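Local atomic coordinates of FAD synthetase (Saccharomyces cerevisiae, PDB entry 2WSI), a protein that catalyses the adenylation of flavin mononucleotide with ATP, yielding the coenzyme flavin adenine dinucleotide (FAD) and diphosphate. Residues Lys39-Ser43 against Glu44-Arg48; Trp78-Phe81 against Phe82-Gln86; Ser270-Val274 against Val275-Arg279. All coordinates share one frame; numbering follows the deposited sequence.

Contact 1: Lys39-Ser43 against Glu44-Arg48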
ATOM      1  N   LYS A  39     -14.132   3.535  -7.713  1.00 15.22           N
ATOM      2  CA  LYS A  39     -15.470   3.043  -8.038  1.00 14.58           C
ATOM      3  C   LYS A  39     -15.793   1.760  -7.264  1.00 12.72           C
ATOM      4  O   LYS A  39     -16.876   1.637  -6.730  1.00 12.49           O
ATOM      5  CB  LYS A  39     -15.642   2.814  -9.548  1.00 19.65           C
ATOM      6  CG  LYS A  39     -15.835   4.098 -10.379  1.00 39.00           C
ATOM      7  CD  LYS A  39     -17.050   4.971  -9.948  1.00 33.95           C
ATOM      8  CE  LYS A  39     -18.391   4.409 -10.427  1.00 49.85           C
ATOM      9  NZ  LYS A  39     -19.575   5.276 -10.068  1.00 37.51           N
ATOM     10  N   TYR A  40     -14.863   0.806  -7.207  1.00  9.85           N
ATOM     11  CA  TYR A  40     -15.085  -0.386  -6.386  1.00 14.86           C
ATOM     12  C   TYR A  40     -15.451  -0.016  -4.934  1.00 13.74           C
ATOM     13  O   TYR A  40     -16.390  -0.543  -4.365  1.00 10.83           O
ATOM     14  CB  TYR A  40     -13.839  -1.250  -6.316  1.00 10.58           C
ATOM     15  CG  TYR A  40     -13.403  -1.937  -7.603  1.00 12.12           C
ATOM     16  CD1 TYR A  40     -14.333  -2.507  -8.469  1.00 18.05           C
ATOM     17  CD2 TYR A  40     -12.044  -2.075  -7.909  1.00 13.87           C
ATOM     18  CE1 TYR A  40     -13.945  -3.157  -9.634  1.00 16.27           C
ATOM     19  CE2 TYR A  40     -11.630  -2.760  -9.079  1.00 12.45           C
ATOM     20  CZ  TYR A  40     -12.598  -3.289  -9.925  1.00 16.88           C
ATOM     21  OH  TYR A  40     -12.227  -3.946 -11.070  1.00 20.22           O
ATOM     22  N   LEU A  41     -14.665   0.872  -4.339  1.00  9.60           N
ATOM     23  CA  LEU A  41     -14.853   1.230  -2.936  1.00 10.67           C
ATOM     24  C   LEU A  41     -16.171   1.949  -2.694  1.00 13.54           C
ATOM     25  O   LEU A  41     -16.937   1.550  -1.815  1.00 12.24           O
ATOM     26  CB  LEU A  41     -13.684   2.103  -2.462  1.00 10.17           C
ATOM     27  CG  LEU A  41     -12.384   1.284  -2.356  1.00 12.95           C
ATOM     28  CD1 LEU A  41     -11.142   2.194  -2.169  1.00  7.51           C
ATOM     29  CD2 LEU A  41     -12.507   0.283  -1.177  1.00 12.23           C
ATOM     30  N   LEU A  42     -16.427   3.011  -3.459  1.00 12.05           N
ATOM     31  CA  LEU A  42     -17.600   3.858  -3.232  1.00 13.10           C
ATOM     32  C   LEU A  42     -18.904   3.207  -3.702  1.00 20.60           C
ATOM     33  O   LEU A  42     -19.936   3.327  -3.024  1.00 21.24           O
ATOM     34  CB  LEU A  42     -17.411   5.206  -3.925  1.00 16.84           C
ATOM     35  CG  LEU A  42     -16.269   6.066  -3.362  1.00 16.69           C
ATOM     36  CD1 LEU A  42     -16.019   7.264  -4.263  1.00 24.57           C
ATOM     37  CD2 LEU A  42     -16.560   6.518  -1.918  1.00 12.24           C
ATOM     38  N   SER A  43     -18.853   2.504  -4.839  1.00 12.14           N
ATOM     39  CA  SER A  43     -20.043   1.944  -5.470  1.00 14.52           C
ATOM     40  C   SER A  43     -20.358   0.517  -5.087  1.00 21.30           C
ATOM     41  O   SER A  43     -21.504   0.121  -5.216  1.00 19.69           O
ATOM     42  CB  SER A  43     -19.891   1.913  -7.008  1.00 23.60           C
ATOM     43  OG  SER A  43     -20.059   3.201  -7.565  1.00 36.03           O
ATOM     44  N   GLU A  44     -19.355  -0.278  -4.713  1.00 14.19           N
ATOM     45  CA  GLU A  44     -19.585  -1.702  -4.438  1.00 15.23           C
ATOM     46  C   GLU A  44     -19.248  -2.132  -3.024  1.00 22.78           C
ATOM     47  O   GLU A  44     -19.791  -3.109  -2.535  1.00 23.75           O
ATOM     48  CB  GLU A  44     -18.794  -2.579  -5.405  1.00 18.80           C
ATOM     49  CG  GLU A  44     -19.364  -2.610  -6.809  1.00 24.96           C
ATOM     50  CD  GLU A  44     -18.461  -3.392  -7.755  1.00 35.88           C
ATOM     51  OE1 GLU A  44     -18.215  -4.582  -7.475  1.00 38.11           O
ATOM     52  OE2 GLU A  44     -17.997  -2.813  -8.763  1.00 35.95           O
ATOM     53  N   ILE A  45     -18.346  -1.422  -2.361  1.00 12.53           N
ATOM     54  CA  ILE A  45     -17.904  -1.882  -1.055  1.00 10.66           C
ATOM     55  C   ILE A  45     -18.530  -1.124   0.111  1.00 12.03           C
ATOM     56  O   ILE A  45     -19.120  -1.732   1.011  1.00 14.26           O
ATOM     57  CB  ILE A  45     -16.366  -1.846  -1.011  1.00  9.46           C
ATOM     58  CG1 ILE A  45     -15.853  -2.871  -2.049  1.00  9.41           C
ATOM     59  CG2 ILE A  45     -15.874  -2.183   0.359  1.00 10.44           C
ATOM     60  CD1 ILE A  45     -14.348  -2.801  -2.300  1.00  9.52           C
ATOM     61  N   PHE A  46     -18.372   0.190   0.122  1.00  9.32           N
ATOM     62  CA  PHE A  46     -18.881   0.977   1.233  1.00 13.99           C
ATOM     63  C   PHE A  46     -20.401   0.995   1.241  1.00 15.91           C
ATOM     64  O   PHE A  46     -21.016   1.347   2.248  1.00 17.99           O
ATOM     65  CB  PHE A  46     -18.355   2.412   1.203  1.00 10.37           C
ATOM     66  CG  PHE A  46     -16.844   2.535   1.420  1.00 12.44           C
ATOM     67  CD1 PHE A  46     -16.090   1.465   1.851  1.00 11.88           C
ATOM     68  CD2 PHE A  46     -16.216   3.755   1.233  1.00 12.90           C
ATOM     69  CE1 PHE A  46     -14.710   1.586   2.041  1.00 11.71           C
ATOM     70  CE2 PHE A  46     -14.855   3.893   1.445  1.00 11.88           C
ATOM     71  CZ  PHE A  46     -14.099   2.805   1.842  1.00 13.38           C
ATOM     72  N   VAL A  47     -21.014   0.618   0.133  1.00 12.43           N
ATOM     73  CA  VAL A  47     -22.478   0.588   0.097  1.00 15.78           C
ATOM     74  C   VAL A  47     -22.967  -0.623   0.904  1.00 28.18           C
ATOM     75  O   VAL A  47     -24.072  -0.639   1.476  1.00 17.47           O
ATOM     76  CB  VAL A  47     -22.936   0.538  -1.371  1.00 20.54           C
ATOM     77  CG1 VAL A  47     -24.334  -0.039  -1.501  1.00 33.45           C
ATOM     78  CG2 VAL A  47     -22.817   1.957  -1.987  1.00 18.13           C
ATOM     79  N   ARG A  48     -22.113  -1.634   0.990  1.00 13.27           N
ATOM     80  CA  ARG A  48     -22.511  -2.890   1.609  1.00 13.99           C
ATOM     81  C   ARG A  48     -21.960  -3.102   3.017  1.00 16.10           C
ATOM     82  O   ARG A  48     -22.613  -3.720   3.861  1.00 11.40           O
ATOM     83  CB  ARG A  48     -22.081  -4.021   0.687  1.00 18.07           C
ATOM     84  CG  ARG A  48     -22.414  -5.386   1.166  1.00 19.76           C
ATOM     85  CD  ARG A  48     -22.151  -6.349   0.037  1.00 18.46           C
ATOM     86  NE  ARG A  48     -22.431  -7.727   0.402  1.00 16.49           N
ATOM     87  CZ  ARG A  48     -22.185  -8.753  -0.401  1.00 19.44           C
ATOM     88  NH1 ARG A  48     -21.633  -8.543  -1.602  1.00 13.78           N
ATOM     89  NH2 ARG A  48     -22.453  -9.978   0.007  1.00 14.05           N
TER
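The carbonyl O of Tyr-40 receives the amide N of Glu-44 at 3.0 Å and, weakly, that of Ile-45, whereas Leu-41 O is met by Phe-46 N at 2.8 Å in a nearly straight bond (172°), five residues on, with only a weak bond from Ile-45 N at the usual four. Leu-41 and Phe-46 run side by side, with Leu-41 CD2 4.1 Å from Phe-46 CE1, and the carbonyl carbon of Leu-41 sits over one face of that ring. Leu-41 CD2 also meets Ile-45 CD1 at 3.8 Å. The wider spacing is that of a pi-type turn late in helix 25-45; there Leu-41, Ile-45 and Phe-46 form the buried part of the contact. With CG1 lying beside its backbone N (chi1 -65°) and the chain extended beyond, Ile-45 passes over Tyr-40 O and reaches the strand residues Ile-178 and Leu-191. An alanine here would lack CG1, CG2 and CD1, and would probably open a gap between Leu-41 and those two strands. On the exposed flank Glu-44 lies alongside Tyr-40: OE2 stands in the ring plane at its edge, 3.7 Å from CD1, with the carboxylate turned 87° to the ring. Val-47 CG2 rests 3.4 Å from Leu-42 O. Phe-46 stacks edge-to-face with Tyr-73 of helix 64-87, while Tyr-40 OH makes a weak hydrogen bond to His-196.

Contact 2: Trp78-Phe81 against Phe82-Gln86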
ATOM      1  N   TRP A  78     -13.156   9.888   2.956  1.00  7.25           N
ATOM      2  CA  TRP A  78     -13.539  11.300   2.993  1.00 10.85           C
ATOM      3  C   TRP A  78     -14.831  11.487   2.170  1.00 11.52           C
ATOM      4  O   TRP A  78     -15.843  12.023   2.656  1.00  9.11           O
ATOM      5  CB  TRP A  78     -12.429  12.147   2.405  1.00  8.20           C
ATOM      6  CG  TRP A  78     -12.680  13.631   2.465  1.00 11.45           C
ATOM      7  CD1 TRP A  78     -12.817  14.499   1.395  1.00 12.64           C
ATOM      8  CD2 TRP A  78     -12.775  14.438   3.647  1.00 13.04           C
ATOM      9  NE1 TRP A  78     -13.004  15.793   1.854  1.00 12.54           N
ATOM     10  CE2 TRP A  78     -12.980  15.779   3.231  1.00 10.68           C
ATOM     11  CE3 TRP A  78     -12.738  14.154   5.022  1.00 10.25           C
ATOM     12  CZ2 TRP A  78     -13.147  16.830   4.145  1.00 14.97           C
ATOM     13  CZ3 TRP A  78     -12.900  15.197   5.925  1.00 12.59           C
ATOM     14  CH2 TRP A  78     -13.102  16.519   5.484  1.00 12.58           C
ATOM     15  N   GLU A  79     -14.795  11.030   0.927  1.00  7.78           N
ATOM     16  CA  GLU A  79     -15.980  11.152   0.054  1.00 12.16           C
ATOM     17  C   GLU A  79     -17.219  10.435   0.633  1.00 13.29           C
ATOM     18  O   GLU A  79     -18.339  10.925   0.546  1.00 11.24           O
ATOM     19  CB  GLU A  79     -15.640  10.636  -1.363  1.00 14.77           C
ATOM     20  CG  GLU A  79     -16.775  10.812  -2.372  1.00 19.19           C
ATOM     21  CD  GLU A  79     -16.308  10.692  -3.820  1.00 23.80           C
ATOM     22  OE1 GLU A  79     -15.134  11.008  -4.104  1.00 29.57           O
ATOM     23  OE2 GLU A  79     -17.125  10.272  -4.664  1.00 39.05           O
ATOM     24  N   TYR A  80     -17.007   9.286   1.260  1.00 10.92           N
ATOM     25  CA  TYR A  80     -18.082   8.466   1.828  1.00 12.79           C
ATOM     26  C   TYR A  80     -18.865   9.240   2.883  1.00 15.80           C
ATOM     27  O   TYR A  80     -20.091   9.157   2.994  1.00 10.72           O
ATOM     28  CB  TYR A  80     -17.466   7.211   2.467  1.00 19.57           C
ATOM     29  CG  TYR A  80     -18.361   6.433   3.415  1.00 17.60           C
ATOM     30  CD1 TYR A  80     -19.299   5.524   2.929  1.00 19.55           C
ATOM     31  CD2 TYR A  80     -18.235   6.573   4.795  1.00 22.20           C
ATOM     32  CE1 TYR A  80     -20.115   4.790   3.790  1.00 22.38           C
ATOM     33  CE2 TYR A  80     -19.037   5.827   5.681  1.00 21.57           C
ATOM     34  CZ  TYR A  80     -19.975   4.945   5.164  1.00 22.79           C
ATOM     35  OH  TYR A  80     -20.770   4.204   6.005  1.00 25.44           O
ATOM     36  N   PHE A  81     -18.141  10.006   3.661  1.00 10.39           N
ATOM     37  CA  PHE A  81     -18.775  10.769   4.708  1.00 13.50           C
ATOM     38  C   PHE A  81     -19.798  11.744   4.108  1.00 19.41           C
ATOM     39  O   PHE A  81     -20.893  11.910   4.632  1.00 12.37           O
ATOM     40  CB  PHE A  81     -17.722  11.508   5.490  1.00 13.38           C
ATOM     41  CG  PHE A  81     -18.277  12.482   6.471  1.00 16.09           C
ATOM     42  CD1 PHE A  81     -18.849  12.042   7.669  1.00 21.10           C
ATOM     43  CD2 PHE A  81     -18.229  13.837   6.206  1.00 18.59           C
ATOM     44  CE1 PHE A  81     -19.359  12.954   8.590  1.00 20.72           C
ATOM     45  CE2 PHE A  81     -18.731  14.755   7.123  1.00 22.34           C
ATOM     46  CZ  PHE A  81     -19.303  14.302   8.315  1.00 21.68           C
ATOM     47  N   PHE A  82     -19.443  12.384   3.006  1.00 10.64           N
ATOM     48  CA  PHE A  82     -20.342  13.370   2.410  1.00 14.13           C
ATOM     49  C   PHE A  82     -21.516  12.716   1.667  1.00 11.32           C
ATOM     50  O   PHE A  82     -22.654  13.188   1.751  1.00 11.99           O
ATOM     51  CB  PHE A  82     -19.536  14.342   1.537  1.00 11.95           C
ATOM     52  CG  PHE A  82     -18.571  15.171   2.339  1.00 13.71           C
ATOM     53  CD1 PHE A  82     -19.011  16.298   3.020  1.00 13.63           C
ATOM     54  CD2 PHE A  82     -17.237  14.795   2.463  1.00 13.04           C
ATOM     55  CE1 PHE A  82     -18.146  17.056   3.789  1.00 15.77           C
ATOM     56  CE2 PHE A  82     -16.353  15.542   3.243  1.00 15.50           C
ATOM     57  CZ  PHE A  82     -16.818  16.681   3.910  1.00 18.47           C
ATOM     58  N   ILE A  83     -21.244  11.613   0.984  1.00 11.25           N
ATOM     59  CA  ILE A  83     -22.288  10.834   0.339  1.00 11.60           C
ATOM     60  C   ILE A  83     -23.322  10.377   1.388  1.00 20.73           C
ATOM     61  O   ILE A  83     -24.535  10.491   1.188  1.00 13.84           O
ATOM     62  CB  ILE A  83     -21.687   9.601  -0.430  1.00 14.42           C
ATOM     63  CG1 ILE A  83     -20.771  10.074  -1.566  1.00 15.85           C
ATOM     64  CG2 ILE A  83     -22.814   8.728  -1.027  1.00 21.72           C
ATOM     65  CD1 ILE A  83     -20.040   8.903  -2.308  1.00 21.02           C
ATOM     66  N   LYS A  84     -22.861   9.883   2.525  1.00 13.65           N
ATOM     67  CA  LYS A  84     -23.827   9.372   3.496  1.00 19.85           C
ATOM     68  C   LYS A  84     -24.586  10.532   4.150  1.00 20.90           C
ATOM     69  O   LYS A  84     -25.787  10.424   4.371  1.00 21.56           O
ATOM     70  CB  LYS A  84     -23.180   8.442   4.525  1.00 28.91           C
ATOM     71  CG  LYS A  84     -22.746   9.105   5.776  1.00 29.44           C
ATOM     72  CD  LYS A  84     -22.334   8.075   6.841  1.00 46.75           C
ATOM     73  CE  LYS A  84     -23.518   7.538   7.639  1.00 48.36           C
ATOM     74  NZ  LYS A  84     -23.064   6.813   8.858  1.00 53.40           N
ATOM     75  N   ALA A  85     -23.914  11.654   4.406  1.00 16.45           N
ATOM     76  CA  ALA A  85     -24.619  12.845   4.876  1.00 16.26           C
ATOM     77  C   ALA A  85     -25.679  13.271   3.847  1.00 20.34           C
ATOM     78  O   ALA A  85     -26.818  13.585   4.185  1.00 17.06           O
ATOM     79  CB  ALA A  85     -23.654  13.979   5.141  1.00 18.41           C
ATOM     80  N   GLN A  86     -25.313  13.243   2.581  1.00 13.77           N
ATOM     81  CA  GLN A  86     -26.221  13.682   1.524  1.00 16.34           C
ATOM     82  C   GLN A  86     -27.464  12.779   1.459  1.00 20.36           C
ATOM     83  O   GLN A  86     -28.559  13.222   1.072  1.00 17.16           O
ATOM     84  CB  GLN A  86     -25.459  13.657   0.197  1.00 15.45           C
ATOM     85  CG  GLN A  86     -26.315  13.728  -1.073  1.00 18.18           C
ATOM     86  CD  GLN A  86     -25.435  13.786  -2.322  1.00 16.53           C
ATOM     87  OE1 GLN A  86     -24.546  14.623  -2.398  1.00 17.24           O
ATOM     88  NE2 GLN A  86     -25.675  12.882  -3.300  1.00 12.91           N
TER
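Phe-82 lies between Trp-78 and Phe-81 and uses its ring differently toward each, a compact illustration of how aromatic side chains cluster along one helix. Toward Trp-78 it offers its edge: CE2 stands 3.4 Å above the indole plane, displaced toward the rim, in a T-shaped arrangement with the planes at 72°. Toward Phe-81 it offers a face instead, and the edge of Phe-81 comes down so that CD2 lies 3.7 Å above the centre of the Phe-82 ring, the planes at 83°. The first torsions account for this placement. Trp-78 and Phe-81 both hold CG opposite their backbone N, whereas Phe-82 has CG beside its own N (chi1 -65°) and so leans back along the helix between them. Its CD2 comes within 3.1 Å of Trp-78 O, which lies near the ring plane; this backbone carbonyl and the two flanking rings probably restrict rotation of the Phe-82 ring.

Tight as it is, this cluster lies at the surface, Phe-82 itself being exposed; the flank of Ile-83 and Lys-84, exposed as well, is looser. Ile-83 CD1 touches Glu-79 CG at 3.8 Å, while the carboxylate of Glu-79 is engaged elsewhere, in a salt bridge to Arg-38. Tyr-80 and Lys-84 barely meet, CE2 to CD at 4.2 Å. Under both halves runs regular alpha-helical bonding, with Ile-83 N to Glu-79 O at 3.0 Å, Lys-84 N to Tyr-80 O and Ala-85 N to Phe-81 O.

Helix 64-87 thus presents several faces to its surroundings: Trp-78 leans on Ala-7, Glu-8 and Tyr-11 of helix 3-18, Phe-81 meets the ring of Phe-97, and Tyr-80 stacks edge-to-face with Phe-46, near the C-terminal end of helix 25-45.

Contact 3: Ser270-Val274 against Val275-Arg279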
ATOM      1  N   SER A 270      11.532   6.411   4.706  1.00 12.65           N
ATOM      2  CA  SER A 270      11.598   6.233   6.158  1.00 12.45           C
ATOM      3  C   SER A 270      12.986   5.740   6.560  1.00 10.42           C
ATOM      4  O   SER A 270      13.702   5.166   5.748  1.00 12.54           O
ATOM      5  CB  SER A 270      10.513   5.254   6.644  1.00 13.18           C
ATOM      6  OG  SER A 270      10.853   3.884   6.353  1.00 11.85           O
ATOM      7  N   PRO A 271      13.352   5.940   7.831  1.00 17.46           N
ATOM      8  CA  PRO A 271      14.691   5.573   8.332  1.00 17.19           C
ATOM      9  C   PRO A 271      14.948   4.057   8.381  1.00 15.56           C
ATOM     10  O   PRO A 271      14.076   3.293   8.765  1.00 16.82           O
ATOM     11  CB  PRO A 271      14.719   6.158   9.765  1.00 18.34           C
ATOM     12  CG  PRO A 271      13.610   7.133   9.847  1.00 21.12           C
ATOM     13  CD  PRO A 271      12.611   6.834   8.748  1.00 14.38           C
ATOM     14  N   ILE A 272      16.143   3.635   7.993  1.00 15.43           N
ATOM     15  CA  ILE A 272      16.556   2.239   8.099  1.00 16.24           C
ATOM     16  C   ILE A 272      17.021   1.949   9.517  1.00 20.69           C
ATOM     17  O   ILE A 272      17.815   2.696  10.070  1.00 22.37           O
ATOM     18  CB  ILE A 272      17.775   1.932   7.202  1.00 20.09           C
ATOM     19  CG1 ILE A 272      17.552   2.429   5.773  1.00 28.15           C
ATOM     20  CG2 ILE A 272      18.055   0.426   7.192  1.00 25.64           C
ATOM     21  CD1 ILE A 272      16.268   1.956   5.171  1.00 21.28           C
ATOM     22  N   SER A 273      16.543   0.865  10.102  1.00 14.06           N
ATOM     23  CA  SER A 273      16.906   0.545  11.482  1.00 21.96           C
ATOM     24  C   SER A 273      18.386   0.157  11.483  1.00 26.97           C
ATOM     25  O   SER A 273      18.892  -0.346  10.468  1.00 20.39           O
ATOM     26  CB  SER A 273      16.044  -0.601  11.999  1.00 27.22           C
ATOM     27  OG  SER A 273      16.513  -1.062  13.256  1.00 43.75           O
ATOM     28  N   VAL A 274      19.090   0.391  12.591  1.00 25.94           N
ATOM     29  CA  VAL A 274      20.523   0.084  12.602  1.00 21.37           C
ATOM     30  C   VAL A 274      20.716  -1.388  12.289  1.00 26.22           C
ATOM     31  O   VAL A 274      21.549  -1.728  11.448  1.00 28.48           O
ATOM     32  CB  VAL A 274      21.277   0.513  13.908  1.00 29.51           C
ATOM     33  CG1 VAL A 274      21.168   2.018  14.110  1.00 38.33           C
ATOM     34  CG2 VAL A 274      20.758  -0.208  15.128  1.00 41.37           C
ATOM     35  N   VAL A 275      19.920  -2.264  12.899  1.00 20.90           N
ATOM     36  CA  VAL A 275      20.080  -3.689  12.605  1.00 23.89           C
ATOM     37  C   VAL A 275      20.000  -3.944  11.095  1.00 27.40           C
ATOM     38  O   VAL A 275      20.790  -4.713  10.537  1.00 22.20           O
ATOM     39  CB  VAL A 275      19.083  -4.588  13.392  1.00 22.21           C
ATOM     40  CG1 VAL A 275      17.668  -4.333  12.977  1.00 32.04           C
ATOM     41  CG2 VAL A 275      19.408  -6.051  13.174  1.00 32.57           C
ATOM     42  N   ASP A 276      19.067  -3.289  10.407  1.00 23.50           N
ATOM     43  CA  ASP A 276      18.959  -3.525   8.967  1.00 24.01           C
ATOM     44  C   ASP A 276      20.135  -2.934   8.209  1.00 25.97           C
ATOM     45  O   ASP A 276      20.543  -3.459   7.168  1.00 20.86           O
ATOM     46  CB  ASP A 276      17.634  -2.984   8.420  1.00 17.84           C
ATOM     47  CG  ASP A 276      16.489  -3.865   8.769  1.00 24.34           C
ATOM     48  OD1 ASP A 276      16.723  -5.081   8.973  1.00 19.65           O
ATOM     49  OD2 ASP A 276      15.349  -3.367   8.833  1.00 19.50           O
ATOM     50  N   LYS A 277      20.672  -1.834   8.716  1.00 22.94           N
ATOM     51  CA  LYS A 277      21.850  -1.226   8.107  1.00 32.45           C
ATOM     52  C   LYS A 277      23.044  -2.202   8.134  1.00 28.21           C
ATOM     53  O   LYS A 277      23.829  -2.260   7.180  1.00 27.66           O
ATOM     54  CB  LYS A 277      22.205   0.083   8.817  1.00 34.79           C
ATOM     55  CG  LYS A 277      21.256   1.248   8.528  1.00 37.94           C
ATOM     56  CD  LYS A 277      21.843   2.567   9.057  1.00 37.42           C
ATOM     57  CE  LYS A 277      20.811   3.704   9.082  1.00 41.40           C
ATOM     58  NZ  LYS A 277      21.208   4.786  10.034  1.00 48.32           N
ATOM     59  N   GLU A 278      23.166  -2.966   9.219  1.00 27.40           N
ATOM     60  CA  GLU A 278      24.220  -3.983   9.340  1.00 32.88           C
ATOM     61  C   GLU A 278      23.982  -5.050   8.292  1.00 38.93           C
ATOM     62  O   GLU A 278      24.866  -5.393   7.506  1.00 34.48           O
ATOM     63  CB  GLU A 278      24.198  -4.620  10.735  1.00 27.31           C
ATOM     64  CG  GLU A 278      24.748  -6.070  10.798  1.00 44.16           C
ATOM     65  CD  GLU A 278      23.716  -7.168  10.421  1.00 51.59           C
ATOM     66  OE1 GLU A 278      22.558  -7.144  10.926  1.00 44.11           O
ATOM     67  OE2 GLU A 278      24.080  -8.079   9.633  1.00 44.43           O
ATOM     68  N   ARG A 279      22.752  -5.546   8.293  1.00 30.82           N
ATOM     69  CA  ARG A 279      22.310  -6.624   7.426  1.00 33.70           C
ATOM     70  C   ARG A 279      22.513  -6.270   5.956  1.00 33.52           C
ATOM     71  O   ARG A 279      22.773  -7.145   5.125  1.00 37.49           O
ATOM     72  CB  ARG A 279      20.842  -6.895   7.751  1.00 32.68           C
ATOM     73  CG  ARG A 279      20.075  -7.789   6.826  1.00 38.68           C
ATOM     74  CD  ARG A 279      18.625  -7.910   7.332  1.00 33.33           C
ATOM     75  NE  ARG A 279      18.484  -8.905   8.395  1.00 42.03           N
ATOM     76  CZ  ARG A 279      18.050  -8.673   9.634  1.00 44.98           C
ATOM     77  NH1 ARG A 279      17.673  -7.455  10.028  1.00 29.51           N
ATOM     78  NH2 ARG A 279      17.972  -9.685  10.486  1.00 39.10           N
TER
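Ile-272 CG2 fits against the first turn of helix 274-279, touching Asp-276 CB and Lys-277 CG, each at 3.6 Å. The methyl reaches them because it is placed opposite the backbone N of Ile-272, while CG1 and its CD1 lead away. The contact of Lys-277 CG with this methyl is the apolar packing of the pair; extended beyond CG, the lysine runs back past the end of the loop, its CE lying beside Ile-272 O at 3.3 Å. One residue on, the hydroxyl of Ser-273 meets the methyl CG1 of Val-275 at 3.5 Å. Beneath these side chains the backbone starts its helical ladder, with Lys-277 N bonded to Ser-273 O at 2.9 Å and Glu-278 N to Val-274 O at 3.0 Å.

The next shell fixes Asp-276. Arg-279 NH1 forms a salt bridge to its OD1 at 2.8 Å, approaching nearly in line with the C-O bond, and OD2 is hydrogen-bonded to Thr-115 OG1. That same hydroxyl also bonds Ser-273 N, so Thr-115 joins Ser-273, just before the helix, to Asp-276, the third residue of the helix. Pro-114 covers Val-275 and Asp-276 from that side.

The whole is a helix N-terminus: Ser-273 holds the N-cap position at the start of helix 274-279, with Thr-115 OG1 of helix 114-126 bridging its N and Asp-276 OD2.

How the contacts relate
The three contacts follow in series along the chain, and each is local, within a helix or at one of its ends. Contacts 1 and 2 are neighbours, their centres 12 Å apart: helix 25-45 lies against helix 64-87, where Leu-42 CD2 packs on Ile-83 CD1 at 4.2 Å. Contact 1 also reaches the edge strand 178-180 and its neighbour 189-191, and its Leu-41 side chain is about 12 Å from the bound FAD, whereas contact 2 faces outward. Contact 3 lies on the opposite side of the chain's centre, 39 and 41 Å from the others between centres. Contacts 1 and 2 thus belong to one packed helix pair, and helix 274-279 is fastened separately, on helix 114-126.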